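Local coordinates for protein aminotransferase class-III (Ochrobactrum anthropi, PDB 5GHG) that probably transfers amino groups between amines and keto compounds with a pyridoxal phosphate cofactor, as an omega-transaminase of class III, at residues C183-R188 with G232-P237; S195-A200 with P237-E242; V107-A112 with A298-E303; A349-R354 with P427-N432. The protein carries 1 engineered substitution. One frame throughout, in Å; residues are numbered along the deposited sequence.

Interaction 1 (C183-R188 with G232-P237)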
loop_
_atom_site.group_PDB
_atom_site.type_symbol
_atom_site.label_atom_id
_atom_site.label_comp_id
_atom_site.label_asym_id
_atom_site.label_seq_id
_atom_site.Cartn_x
_atom_site.Cartn_y
_atom_site.Cartn_z
ATOM N N CYS B 183 10.607 3.351 24.752
ATOM C CA CYS B 183 10.776 1.965 24.305
ATOM C C CYS B 183 10.907 1.038 25.520
ATOM O O CYS B 183 11.778 1.267 26.361
ATOM C CB CYS B 183 12.015 1.826 23.435
ATOM S SG CYS B 183 12.314 0.111 22.951
ATOM N N PRO B 184 10.090 -0.047 25.616
ATOM C CA PRO B 184 10.178 -0.956 26.771
ATOM C C PRO B 184 11.282 -1.995 26.641
ATOM O O PRO B 184 11.041 -3.198 26.696
ATOM C CB PRO B 184 8.773 -1.579 26.817
ATOM C CG PRO B 184 8.307 -1.557 25.414
ATOM C CD PRO B 184 8.955 -0.382 24.732
ATOM N N HIS B 185 12.523 -1.532 26.463
ATOM C CA HIS B 185 13.675 -2.423 26.301
ATOM C C HIS B 185 14.561 -2.323 27.539
ATOM O O HIS B 185 15.388 -1.418 27.645
ATOM C CB HIS B 185 14.483 -2.091 25.049
ATOM C CG HIS B 185 15.533 -3.123 24.735
ATOM N ND1 HIS B 185 16.535 -2.909 23.822
ATOM C CD2 HIS B 185 15.736 -4.367 25.228
ATOM C CE1 HIS B 185 17.300 -3.979 23.751
ATOM N NE2 HIS B 185 16.838 -4.879 24.592
ATOM N N PHE B 186 14.395 -3.269 28.461
ATOM C CA PHE B 186 15.052 -3.175 29.764
ATOM C C PHE B 186 16.577 -3.140 29.622
ATOM O O PHE B 186 17.257 -2.341 30.279
ATOM C CB PHE B 186 14.596 -4.338 30.641
ATOM C CG PHE B 186 15.198 -4.347 32.015
ATOM C CD1 PHE B 186 15.064 -3.258 32.856
ATOM C CD2 PHE B 186 15.867 -5.478 32.477
ATOM C CE1 PHE B 186 15.608 -3.272 34.139
ATOM C CE2 PHE B 186 16.414 -5.503 33.768
ATOM C CZ PHE B 186 16.282 -4.387 34.593
ATOM N N TYR B 187 17.123 -3.984 28.751
ATOM C CA TYR B 187 18.572 -4.039 28.561
ATOM C C TYR B 187 19.154 -2.695 28.142
ATOM O O TYR B 187 20.275 -2.350 28.526
ATOM C CB TYR B 187 18.896 -5.121 27.514
ATOM C CG TYR B 187 20.367 -5.253 27.160
ATOM C CD1 TYR B 187 21.272 -5.787 28.071
ATOM C CD2 TYR B 187 20.836 -4.894 25.903
ATOM C CE1 TYR B 187 22.623 -5.931 27.742
ATOM C CE2 TYR B 187 22.179 -5.035 25.568
ATOM C CZ TYR B 187 23.065 -5.553 26.489
ATOM O OH TYR B 187 24.393 -5.693 26.172
ATOM N N ARG B 188 18.433 -1.944 27.318
ATOM C CA ARG B 188 18.941 -0.664 26.824
ATOM C C ARG B 188 18.417 0.554 27.581
ATOM O O ARG B 188 18.965 1.640 27.430
ATOM C CB ARG B 188 18.609 -0.505 25.331
ATOM C CG ARG B 188 19.519 -1.330 24.400
ATOM C CD ARG B 188 20.924 -0.752 24.379
ATOM N NE ARG B 188 21.900 -1.659 23.784
ATOM C CZ ARG B 188 23.226 -1.481 23.861
ATOM N NH1 ARG B 188 23.709 -0.431 24.503
ATOM N NH2 ARG B 188 24.058 -2.355 23.315
ATOM N N GLY B 232 13.861 -4.476 16.745
ATOM C CA GLY B 232 14.898 -5.308 17.305
ATOM C C GLY B 232 14.421 -6.448 18.196
ATOM O O GLY B 232 15.165 -6.895 19.087
ATOM N N VAL B 233 13.217 -6.951 17.950
ATOM C CA VAL B 233 12.641 -8.028 18.754
ATOM C C VAL B 233 12.702 -7.629 20.231
ATOM O O VAL B 233 13.348 -8.304 21.042
ATOM C CB VAL B 233 13.353 -9.375 18.515
ATOM C CG1 VAL B 233 12.590 -10.516 19.188
ATOM C CG2 VAL B 233 13.477 -9.662 17.038
ATOM N N VAL B 234 12.045 -6.530 20.581
ATOM C CA VAL B 234 12.037 -6.044 21.961
ATOM C C VAL B 234 10.865 -6.675 22.695
ATOM O O VAL B 234 9.708 -6.420 22.377
ATOM C CB VAL B 234 11.976 -4.510 22.032
ATOM C CG1 VAL B 234 11.884 -4.066 23.486
ATOM C CG2 VAL B 234 13.208 -3.883 21.372
ATOM N N VAL B 235 11.165 -7.525 23.665
ATOM C CA VAL B 235 10.150 -8.148 24.515
ATOM C C VAL B 235 9.958 -7.212 25.701
ATOM O O VAL B 235 10.941 -6.827 26.348
ATOM C CB VAL B 235 10.569 -9.559 24.959
ATOM C CG1 VAL B 235 9.490 -10.200 25.809
ATOM C CG2 VAL B 235 10.909 -10.429 23.737
ATOM N N PRO B 236 8.728 -6.806 26.005
ATOM C CA PRO B 236 8.521 -5.840 27.090
ATOM C C PRO B 236 8.762 -6.519 28.428
ATOM O O PRO B 236 8.678 -7.743 28.537
ATOM C CB PRO B 236 7.053 -5.432 26.925
ATOM C CG PRO B 236 6.397 -6.649 26.303
ATOM C CD PRO B 236 7.463 -7.247 25.387
ATOM N N PRO B 237 9.078 -5.742 29.466
ATOM C CA PRO B 237 9.314 -6.354 30.772
ATOM C C PRO B 237 8.029 -6.936 31.335
ATOM O O PRO B 237 6.915 -6.584 30.930
ATOM C CB PRO B 237 9.842 -5.182 31.613
ATOM C CG PRO B 237 9.288 -3.978 30.963
ATOM C CD PRO B 237 9.202 -4.281 29.507
HETATM O O HOH W 1 12.410 -5.433 28.275
#
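Apolar packing carries most of this buried contact between a loop running into helix 186-189 and the loop before helix 240-250. Val234 points its side chain at the 183-188 segment. Val234 CG1 is anti to the backbone N (chi1 177°) and lies 3.6 Å from His185 CB. Val234 CG1 also rests 3.4 Å from Pro184 O and meets Cys183 SG. The other branch, CG2, sits over one face of the His185 imidazole, offset toward the rim. The backbone N of Arg188 lies over the centre of the opposite face, so the ring is held between a methyl and the first turn of helix 186-189. Proline rings make the second apolar group. Pro184 CB touches Pro237 CD at 3.8 Å and Pro236 CB at 4.2 Å.

The polar link between the segments runs through a water. It donates to Pro184 O at 3.1 Å and to Val235 O at 2.8 Å. It accepts from Phe186 N at 2.9 Å. These three bonds tie two carbonyls and a helix-start N-H to one point. The two carbonyl oxygens are near each other, and the water satisfies both.

The polar ends of His185 look outward. ND1 bonds to Arg149 and NE2 to Glu373, which fixes the tilt of the ring.

Backbone shape sets up the packing. Pro184 is the centre of an inverse gamma turn, and His185 follows as N-cap residue. Val233 and Val234 both face Met228, a G1 beta bulge in the loop between strand 219-224 of the seven-stranded sheet and helix 240-250 of the PLP-dependent aminotransferase fold.

Interaction 2 (S195-A200 with P237-E242)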
loop_
_atom_site.group_PDB
_atom_site.type_symbol
_atom_site.label_atom_id
_atom_site.label_comp_id
_atom_site.label_asym_id
_atom_site.label_seq_id
_atom_site.Cartn_x
_atom_site.Cartn_y
_atom_site.Cartn_z
ATOM N N SER B 195 14.998 -2.754 38.719
ATOM C CA SER B 195 14.594 -4.097 38.349
ATOM C C SER B 195 13.667 -4.048 37.117
ATOM O O SER B 195 13.169 -2.995 36.730
ATOM C CB SER B 195 13.855 -4.796 39.496
ATOM O OG SER B 195 12.577 -4.187 39.734
ATOM N N GLU B 196 13.446 -5.221 36.514
ATOM C CA GLU B 196 12.579 -5.308 35.349
ATOM C C GLU B 196 11.171 -4.782 35.661
ATOM O O GLU B 196 10.602 -3.997 34.890
ATOM C CB GLU B 196 12.519 -6.759 34.847
ATOM C CG GLU B 196 11.673 -7.007 33.629
ATOM C CD GLU B 196 11.670 -8.483 33.232
ATOM O OE1 GLU B 196 10.665 -8.965 32.661
ATOM O OE2 GLU B 196 12.673 -9.175 33.502
ATOM N N GLU B 197 10.591 -5.198 36.787
ATOM C CA GLU B 197 9.256 -4.739 37.114
ATOM C C GLU B 197 9.231 -3.257 37.505
ATOM O O GLU B 197 8.240 -2.569 37.249
ATOM C CB GLU B 197 8.629 -5.601 38.213
ATOM C CG GLU B 197 8.287 -7.011 37.742
ATOM C CD GLU B 197 7.414 -7.790 38.735
ATOM O OE1 GLU B 197 7.216 -9.016 38.523
ATOM O OE2 GLU B 197 6.921 -7.174 39.702
ATOM N N GLN B 198 10.291 -2.759 38.128
ATOM C CA GLN B 198 10.360 -1.336 38.416
ATOM C C GLN B 198 10.417 -0.538 37.117
ATOM O O GLN B 198 9.797 0.518 36.997
ATOM C CB GLN B 198 11.572 -1.022 39.301
ATOM C CG GLN B 198 11.769 0.455 39.627
ATOM C CD GLN B 198 10.574 1.107 40.297
ATOM O OE1 GLN B 198 10.190 2.255 39.972
ATOM N NE2 GLN B 198 9.972 0.400 41.222
ATOM N N PHE B 199 11.159 -1.050 36.136
ATOM C CA PHE B 199 11.229 -0.404 34.831
ATOM C C PHE B 199 9.839 -0.350 34.177
ATOM O O PHE B 199 9.466 0.655 33.584
ATOM C CB PHE B 199 12.235 -1.177 33.970
ATOM C CG PHE B 199 12.302 -0.746 32.547
ATOM C CD1 PHE B 199 12.667 0.558 32.211
ATOM C CD2 PHE B 199 12.051 -1.656 31.526
ATOM C CE1 PHE B 199 12.757 0.936 30.885
ATOM C CE2 PHE B 199 12.144 -1.265 30.198
ATOM C CZ PHE B 199 12.495 0.013 29.883
ATOM N N ALA B 200 9.063 -1.419 34.317
ATOM C CA ALA B 200 7.703 -1.421 33.796
ATOM C C ALA B 200 6.843 -0.382 34.502
ATOM O O ALA B 200 6.060 0.343 33.865
ATOM C CB ALA B 200 7.094 -2.805 33.932
ATOM N N PRO B 237 9.078 -5.742 29.466
ATOM C CA PRO B 237 9.314 -6.354 30.772
ATOM C C PRO B 237 8.029 -6.936 31.335
ATOM O O PRO B 237 6.915 -6.584 30.930
ATOM C CB PRO B 237 9.842 -5.182 31.613
ATOM C CG PRO B 237 9.288 -3.978 30.963
ATOM C CD PRO B 237 9.202 -4.281 29.507
ATOM N N LYS B 238 8.178 -7.877 32.258
ATOM C CA LYS B 238 6.996 -8.425 32.883
ATOM C C LYS B 238 6.246 -7.320 33.632
ATOM O O LYS B 238 6.862 -6.418 34.225
ATOM C CB LYS B 238 7.350 -9.586 33.822
ATOM C CG LYS B 238 8.456 -9.326 34.801
ATOM C CD LYS B 238 8.646 -10.560 35.702
ATOM C CE LYS B 238 9.630 -10.307 36.861
ATOM N NZ LYS B 238 11.034 -10.164 36.384
ATOM N N THR B 239 4.915 -7.384 33.561
ATOM C CA THR B 239 3.946 -6.458 34.125
ATOM C C THR B 239 3.746 -5.212 33.270
ATOM O O THR B 239 2.844 -4.418 33.561
ATOM C CB THR B 239 4.264 -6.015 35.579
ATOM O OG1 THR B 239 5.373 -5.107 35.607
ATOM C CG2 THR B 239 4.551 -7.237 36.461
ATOM N N TYR B 240 4.533 -5.021 32.209
ATOM C CA TYR B 240 4.385 -3.825 31.384
ATOM C C TYR B 240 2.966 -3.685 30.840
ATOM O O TYR B 240 2.315 -2.643 31.013
ATOM C CB TYR B 240 5.378 -3.870 30.219
ATOM C CG TYR B 240 5.181 -2.776 29.191
ATOM C CD1 TYR B 240 5.738 -1.513 29.380
ATOM C CD2 TYR B 240 4.461 -3.012 28.022
ATOM C CE1 TYR B 240 5.606 -0.527 28.438
ATOM C CE2 TYR B 240 4.325 -2.017 27.045
ATOM C CZ TYR B 240 4.892 -0.779 27.260
ATOM O OH TYR B 240 4.770 0.241 26.335
ATOM N N TRP B 241 2.477 -4.704 30.152
ATOM C CA TRP B 241 1.192 -4.559 29.491
ATOM C C TRP B 241 0.041 -4.425 30.481
ATOM O O TRP B 241 -0.941 -3.720 30.210
ATOM C CB TRP B 241 0.958 -5.700 28.502
ATOM C CG TRP B 241 1.622 -5.414 27.170
ATOM C CD1 TRP B 241 2.671 -6.076 26.605
ATOM C CD2 TRP B 241 1.287 -4.351 26.267
ATOM N NE1 TRP B 241 3.002 -5.505 25.399
ATOM C CE2 TRP B 241 2.167 -4.441 25.172
ATOM C CE3 TRP B 241 0.329 -3.337 26.281
ATOM C CZ2 TRP B 241 2.108 -3.557 24.081
ATOM C CZ3 TRP B 241 0.268 -2.457 25.178
ATOM C CH2 TRP B 241 1.157 -2.572 24.119
ATOM N N GLU B 242 0.149 -5.065 31.643
ATOM C CA GLU B 242 -0.865 -4.892 32.679
ATOM C C GLU B 242 -0.882 -3.449 33.187
ATOM O O GLU B 242 -1.936 -2.822 33.272
ATOM C CB GLU B 242 -0.619 -5.870 33.827
ATOM C CG GLU B 242 -1.506 -5.655 35.022
ATOM C CD GLU B 242 -1.102 -6.505 36.228
ATOM O OE1 GLU B 242 -1.531 -6.179 37.352
ATOM O OE2 GLU B 242 -0.365 -7.497 36.051
#
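A type II beta turn, Pro237 to Tyr240, leads into helix 240-250 and packs against the first turn of helix 196-214. The polar contacts centre on Glu196. Its chain is fully extended, with CG anti to the backbone N (chi1 -179°), and so reaches across to the turn. Glu196 OE1 accepts from Lys238 N at 2.7 Å with an N-H...O angle of 168°. It uses the anti lone pair, away from the other oxygen. Glu196 OE2 forms a long, weak salt bridge with Lys238 NZ at 3.5 Å. The lysine chain bends at chi4 to bring the amine back to the carboxylate. An alanine at Glu196 would remove both bonds and would probably loosen the hold on the start of the turn.

Glu197 flanks the same lysine. Glu197 OE1 lies 3.2 Å from Lys238 CE, so it meets the aliphatic chain rather than the amine. Its carboxylate also passes across Thr239 CG2. The nearby opposite charges may still attract.

Apolar contacts fill the inner side. Glu196 CG presses on Pro237 CB at 3.3 Å. Pro237 CG lies against Phe199 CD2 at 3.7 Å and also touches Ala200 CB. That small methyl points into the turn and approaches Tyr240 CB as well. Tyr240 OH turns elsewhere, to Arg147.

Ser195 caps the first helix by accepting from Gln198 N. Thr239 is the N-cap residue of the second, but its hydroxyl makes no capping bond. Lys243 NZ hydrogen-bonds to Thr239 OG1. Thr239 OG1 itself donates to Lys238 O in the carbonyl plane, at a very short 2.4 Å.

Interaction 3 (V107-A112 with A298-E303)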
loop_
_atom_site.group_PDB
_atom_site.type_symbol
_atom_site.label_atom_id
_atom_site.label_comp_id
_atom_site.label_asym_id
_atom_site.label_seq_id
_atom_site.Cartn_x
_atom_site.Cartn_y
_atom_site.Cartn_z
ATOM N N VAL B 107 -10.099 -11.402 21.490
ATOM C CA VAL B 107 -11.138 -10.742 22.276
ATOM C C VAL B 107 -12.343 -10.539 21.360
ATOM O O VAL B 107 -12.219 -10.615 20.132
ATOM C CB VAL B 107 -10.669 -9.395 22.863
ATOM C CG1 VAL B 107 -9.591 -9.604 23.903
ATOM C CG2 VAL B 107 -10.181 -8.462 21.757
ATOM N N PRO B 108 -13.525 -10.295 21.928
ATOM C CA PRO B 108 -14.696 -10.045 21.094
ATOM C C PRO B 108 -14.445 -8.895 20.105
ATOM O O PRO B 108 -13.985 -7.817 20.482
ATOM C CB PRO B 108 -15.786 -9.671 22.118
ATOM C CG PRO B 108 -15.371 -10.403 23.362
ATOM C CD PRO B 108 -13.857 -10.307 23.368
ATOM N N MET B 109 -14.756 -9.147 18.840
ATOM C CA MET B 109 -14.645 -8.158 17.778
ATOM C C MET B 109 -15.950 -8.141 16.983
ATOM O O MET B 109 -16.718 -9.088 17.003
ATOM C CB MET B 109 -13.465 -8.460 16.833
ATOM C CG MET B 109 -12.094 -8.172 17.448
ATOM S SD MET B 109 -11.823 -6.389 17.712
ATOM C CE MET B 109 -10.247 -6.416 18.533
ATOM N N SER B 110 -16.189 -7.036 16.288
ATOM C CA SER B 110 -17.429 -6.824 15.563
ATOM C C SER B 110 -17.283 -6.802 14.054
ATOM O O SER B 110 -18.116 -7.381 13.355
ATOM C CB SER B 110 -18.087 -5.514 16.044
ATOM O OG SER B 110 -19.198 -5.187 15.224
ATOM N N LYS B 111 -16.243 -6.140 13.517
ATOM C CA LYS B 111 -16.112 -5.938 12.084
ATOM C C LYS B 111 -14.660 -6.092 11.656
ATOM O O LYS B 111 -13.748 -5.723 12.398
ATOM C CB LYS B 111 -16.580 -4.522 11.663
ATOM C CG LYS B 111 -18.069 -4.263 11.862
ATOM C CD LYS B 111 -18.906 -5.090 10.883
ATOM C CE LYS B 111 -20.403 -4.931 11.169
ATOM N NZ LYS B 111 -20.780 -5.517 12.497
ATOM N N ALA B 112 -14.468 -6.595 10.429
ATOM C CA ALA B 112 -13.170 -6.712 9.792
ATOM C C ALA B 112 -13.122 -5.817 8.555
ATOM O O ALA B 112 -14.085 -5.754 7.791
ATOM C CB ALA B 112 -12.874 -8.161 9.398
ATOM N N ALA B 298 -5.559 -6.650 7.218
ATOM C CA ALA B 298 -6.890 -6.516 7.793
ATOM C C ALA B 298 -6.753 -5.856 9.146
ATOM O O ALA B 298 -5.718 -5.990 9.810
ATOM C CB ALA B 298 -7.589 -7.873 7.947
ATOM N N PHE B 299 -7.799 -5.158 9.561
ATOM C CA PHE B 299 -7.908 -4.824 10.974
ATOM C C PHE B 299 -9.318 -5.144 11.458
ATOM O O PHE B 299 -10.285 -5.119 10.686
ATOM C CB PHE B 299 -7.502 -3.382 11.267
ATOM C CG PHE B 299 -8.339 -2.331 10.575
ATOM C CD1 PHE B 299 -7.988 -1.858 9.316
ATOM C CD2 PHE B 299 -9.447 -1.770 11.221
ATOM C CE1 PHE B 299 -8.733 -0.864 8.701
ATOM C CE2 PHE B 299 -10.210 -0.791 10.604
ATOM C CZ PHE B 299 -9.859 -0.332 9.346
ATOM N N LEU B 300 -9.406 -5.504 12.731
ATOM C CA LEU B 300 -10.667 -5.786 13.401
ATOM C C LEU B 300 -10.950 -4.671 14.397
ATOM O O LEU B 300 -10.021 -4.142 15.030
ATOM C CB LEU B 300 -10.587 -7.113 14.149
ATOM C CG LEU B 300 -10.499 -8.375 13.278
ATOM C CD1 LEU B 300 -9.947 -9.522 14.094
ATOM C CD2 LEU B 300 -11.894 -8.705 12.812
ATOM N N ILE B 301 -12.229 -4.333 14.561
ATOM C CA ILE B 301 -12.620 -3.383 15.594
ATOM C C ILE B 301 -13.736 -3.981 16.432
ATOM O O ILE B 301 -14.562 -4.763 15.937
ATOM C CB ILE B 301 -13.056 -2.020 15.004
ATOM C CG1 ILE B 301 -14.322 -2.179 14.190
ATOM C CG2 ILE B 301 -11.944 -1.427 14.135
ATOM C CD1 ILE B 301 -14.872 -0.859 13.695
ATOM N N ASN B 302 -13.773 -3.602 17.707
ATOM C CA ASN B 302 -14.804 -4.147 18.579
ATOM C C ASN B 302 -16.051 -3.266 18.527
ATOM O O ASN B 302 -16.125 -2.280 17.774
ATOM C CB ASN B 302 -14.267 -4.349 19.986
ATOM C CG ASN B 302 -13.911 -3.055 20.689
ATOM O OD1 ASN B 302 -14.179 -1.968 20.197
ATOM N ND2 ASN B 302 -13.324 -3.174 21.861
ATOM N N GLU B 303 -17.067 -3.639 19.308
ATOM C CA GLU B 303 -18.328 -2.911 19.257
ATOM C C GLU B 303 -18.179 -1.499 19.838
ATOM O O GLU B 303 -18.783 -0.552 19.333
ATOM C CB GLU B 303 -19.415 -3.695 20.000
ATOM C CG GLU B 303 -20.812 -3.085 19.874
ATOM C CD GLU B 303 -21.328 -3.074 18.439
ATOM O OE1 GLU B 303 -22.138 -2.187 18.119
ATOM O OE2 GLU B 303 -20.922 -3.948 17.616
HETATM O O HOH W 2 -17.000 -6.270 20.043
HETATM O O HOH W 3 -13.538 -6.368 22.679
#
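Strand 111-115, outermost within this chain, joins strand 297-301 here, antiparallel, in the seven-stranded sheet of the cofactor-binding domain. A classic beta bulge opens the pairing. Ser110 and Lys111 both face Ile301, and both N-H groups donate to Ile301 O in the carbonyl plane, at 2.8 Å from Ser110 N and 3.3 Å from Lys111 N. Ile301 N returns a bond to Lys111 O at 3.0 Å, nearly along the C=O axis. The next pair, Ala112 with Leu300, is non-hydrogen-bonded.

Ala112 CB meets Leu300 CD2 at 3.6 Å, on the face covered by helix 93-104. Met109 bends at chi2 (-68°), which lays its SD along the backbone between Ile301 C and Asn302 N, while its CG meets Leu300 CB. On the other face Lys111 CB lies by Ile301 CG1.

Further out, two waters bridge Pro108 O to the start of helix 303-306. One accepts from Glu303 N, though its bond to Pro108 O is weak. The other donates well to Pro108 O and takes a weak bond from Asn302 ND2. Asn302 OD1 accepts from Val305 N as the N-cap.

The lysine chain curls back so that Lys111 NZ donates to Ser110 OG at 3.2 Å. Ser110 OG, anti to its backbone N (chi1 172°), donates in turn to Glu303 OE2 at 3.2 Å, nearly along the C-O axis.

Interaction 4 (A349-R354 with P427-N432)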
loop_
_atom_site.group_PDB
_atom_site.type_symbol
_atom_site.label_atom_id
_atom_site.label_comp_id
_atom_site.label_asym_id
_atom_site.label_seq_id
_atom_site.Cartn_x
_atom_site.Cartn_y
_atom_site.Cartn_z
ATOM N N ALA B 349 0.847 -24.866 17.260
ATOM C CA ALA B 349 1.494 -25.748 18.231
ATOM C C ALA B 349 2.909 -26.097 17.796
ATOM O O ALA B 349 3.830 -26.151 18.623
ATOM C CB ALA B 349 0.656 -27.011 18.440
ATOM N N ASN B 350 3.113 -26.338 16.505
ATOM C CA ASN B 350 4.465 -26.604 16.038
ATOM C C ASN B 350 5.394 -25.439 16.333
ATOM O O ASN B 350 6.514 -25.628 16.816
ATOM C CB ASN B 350 4.483 -26.916 14.543
ATOM C CG ASN B 350 5.835 -27.408 14.097
ATOM O OD1 ASN B 350 6.270 -28.458 14.545
ATOM N ND2 ASN B 350 6.520 -26.637 13.263
ATOM N N ALA B 351 4.943 -24.207 16.044
ATOM C CA ALA B 351 5.793 -23.052 16.291
ATOM C C ALA B 351 6.053 -22.870 17.783
ATOM O O ALA B 351 7.154 -22.488 18.195
ATOM C CB ALA B 351 5.172 -21.793 15.685
ATOM N N ARG B 352 5.042 -23.129 18.608
ATOM C CA ARG B 352 5.204 -23.041 20.052
ATOM C C ARG B 352 6.290 -24.006 20.546
ATOM O O ARG B 352 7.144 -23.634 21.352
ATOM C CB ARG B 352 3.874 -23.334 20.735
ATOM C CG ARG B 352 3.923 -23.337 22.253
ATOM C CD ARG B 352 2.525 -23.633 22.839
ATOM N NE ARG B 352 2.529 -23.602 24.299
ATOM C CZ ARG B 352 2.091 -22.585 25.053
ATOM N NH1 ARG B 352 1.593 -21.484 24.495
ATOM N NH2 ARG B 352 2.142 -22.671 26.378
ATOM N N ASP B 353 6.257 -25.259 20.059
ATOM C CA ASP B 353 7.211 -26.263 20.547
ATOM C C ASP B 353 8.598 -26.090 19.931
ATOM O O ASP B 353 9.610 -26.240 20.624
ATOM C CB ASP B 353 6.683 -27.664 20.272
ATOM C CG ASP B 353 5.431 -27.986 21.067
ATOM O OD1 ASP B 353 5.178 -27.299 22.094
ATOM O OD2 ASP B 353 4.707 -28.924 20.652
ATOM N N ARG B 354 8.676 -25.796 18.631
ATOM C CA ARG B 354 9.962 -25.405 18.068
ATOM C C ARG B 354 10.470 -24.116 18.711
ATOM O O ARG B 354 11.683 -23.946 18.890
ATOM C CB ARG B 354 9.867 -25.237 16.548
ATOM C CG ARG B 354 10.156 -26.509 15.719
ATOM C CD ARG B 354 9.116 -27.609 15.931
ATOM N NE ARG B 354 9.410 -28.430 17.098
ATOM C CZ ARG B 354 8.569 -29.311 17.641
ATOM N NH1 ARG B 354 7.360 -29.489 17.122
ATOM N NH2 ARG B 354 8.940 -30.009 18.702
ATOM N N PRO B 427 11.882 -17.821 12.085
ATOM C CA PRO B 427 11.802 -18.793 10.982
ATOM C C PRO B 427 10.374 -19.235 10.717
ATOM O O PRO B 427 9.469 -18.973 11.526
ATOM C CB PRO B 427 12.677 -19.951 11.477
ATOM C CG PRO B 427 12.536 -19.882 12.998
ATOM C CD PRO B 427 12.511 -18.389 13.289
ATOM N N PRO B 428 10.128 -19.899 9.587
ATOM C CA PRO B 428 8.764 -20.292 9.245
ATOM C C PRO B 428 8.163 -21.234 10.288
ATOM O O PRO B 428 8.870 -21.996 10.948
ATOM C CB PRO B 428 8.909 -20.962 7.882
ATOM C CG PRO B 428 10.176 -20.385 7.310
ATOM C CD PRO B 428 11.082 -20.202 8.500
ATOM N N LEU B 429 6.839 -21.149 10.431
ATOM C CA LEU B 429 6.088 -21.955 11.387
ATOM C C LEU B 429 6.257 -23.448 11.143
ATOM O O LEU B 429 6.019 -24.244 12.059
ATOM C CB LEU B 429 4.600 -21.602 11.315
ATOM C CG LEU B 429 4.206 -20.123 11.397
ATOM C CD1 LEU B 429 2.684 -19.968 11.205
ATOM C CD2 LEU B 429 4.626 -19.570 12.740
ATOM N N ILE B 430 6.666 -23.838 9.926
ATOM C CA ILE B 430 6.843 -25.233 9.560
ATOM C C ILE B 430 8.213 -25.798 9.930
ATOM O O ILE B 430 8.481 -26.981 9.657
ATOM C CB ILE B 430 6.645 -25.445 8.042
ATOM C CG1 ILE B 430 7.638 -24.595 7.242
ATOM C CG2 ILE B 430 5.172 -25.197 7.610
ATOM C CD1 ILE B 430 7.827 -25.088 5.801
ATOM N N ILE B 431 9.104 -24.994 10.506
ATOM C CA ILE B 431 10.449 -25.486 10.814
ATOM C C ILE B 431 10.366 -26.652 11.812
ATOM O O ILE B 431 9.427 -26.750 12.607
ATOM C CB ILE B 431 11.333 -24.347 11.338
ATOM C CG1 ILE B 431 12.816 -24.757 11.311
ATOM C CG2 ILE B 431 10.872 -23.884 12.716
ATOM C CD1 ILE B 431 13.781 -23.603 11.504
ATOM N N ASN B 432 11.346 -27.552 11.757
ATOM C CA ASN B 432 11.414 -28.651 12.726
ATOM C C ASN B 432 12.649 -28.483 13.620
ATOM O O ASN B 432 13.481 -27.599 13.406
ATOM C CB ASN B 432 11.401 -30.017 12.022
ATOM C CG ASN B 432 12.620 -30.266 11.155
ATOM O OD1 ASN B 432 13.729 -29.928 11.527
ATOM N ND2 ASN B 432 12.411 -30.883 9.988
#
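Two flat groups, the Asn350 amide and the Arg354 guanidinium, meet on one side of helix 347-363. Asp353 CB lies over one face of the guanidinium, offset toward the rim, and Asn350 CG sits at its edge, in plane. Arg354 NH1 donates to Asn350 OD1 at 3.0 Å, from above the amide carbonyl plane. Arg354 NE forms a salt bridge with Asp433, the first residue of helix 433-455.

The amide nitrogen faces the loop. Asn350 CG is anti to the backbone N (chi1 -171°), which sends ND2 across to two carbonyls. Asn350 ND2 donates to Leu429 O at 2.7 Å and to Ile431 O at 3.0 Å. Leu429 O lies in the amide plane and Ile431 O close to it. Three bonds thus fix the amide's rotation. An alanine at Asn350 would remove them and would probably leave the loop less firmly held.

One residue along the helix, Ala351 CB touches Leu429 CD2 at 3.7 Å. Arg354, bent at chi2 and chi3, lays CG 3.2 Å from Ile431 O.

The loop contains a type I beta turn from Pro428 to Ile431. It leads to Asn432, the N-cap residue of helix 433-455.

Interactions 1 and 2 are neighbours, with centres 10 Å apart. They share Pro237 and touch through Phe186 and Phe199. Their segments alternate along the chain. Helices 186-189 and 196-214 both pack on the loop that leads to helix 240-250. Interaction 3 lies about 28 Å from both, between centres. Its segments precede and follow theirs, and it lies at the edge of the sheet that holds strands 219-224 and 254-258. Interaction 4 comes last, with its centre about 27 Å from interaction 3. It joins helix 347-363 to the loop between strand 422-425 of the other sheet and helix 433-455. The nearest side chains of interactions 1 to 3 are about 11 to 14 Å from PMP, so none of these three touches it.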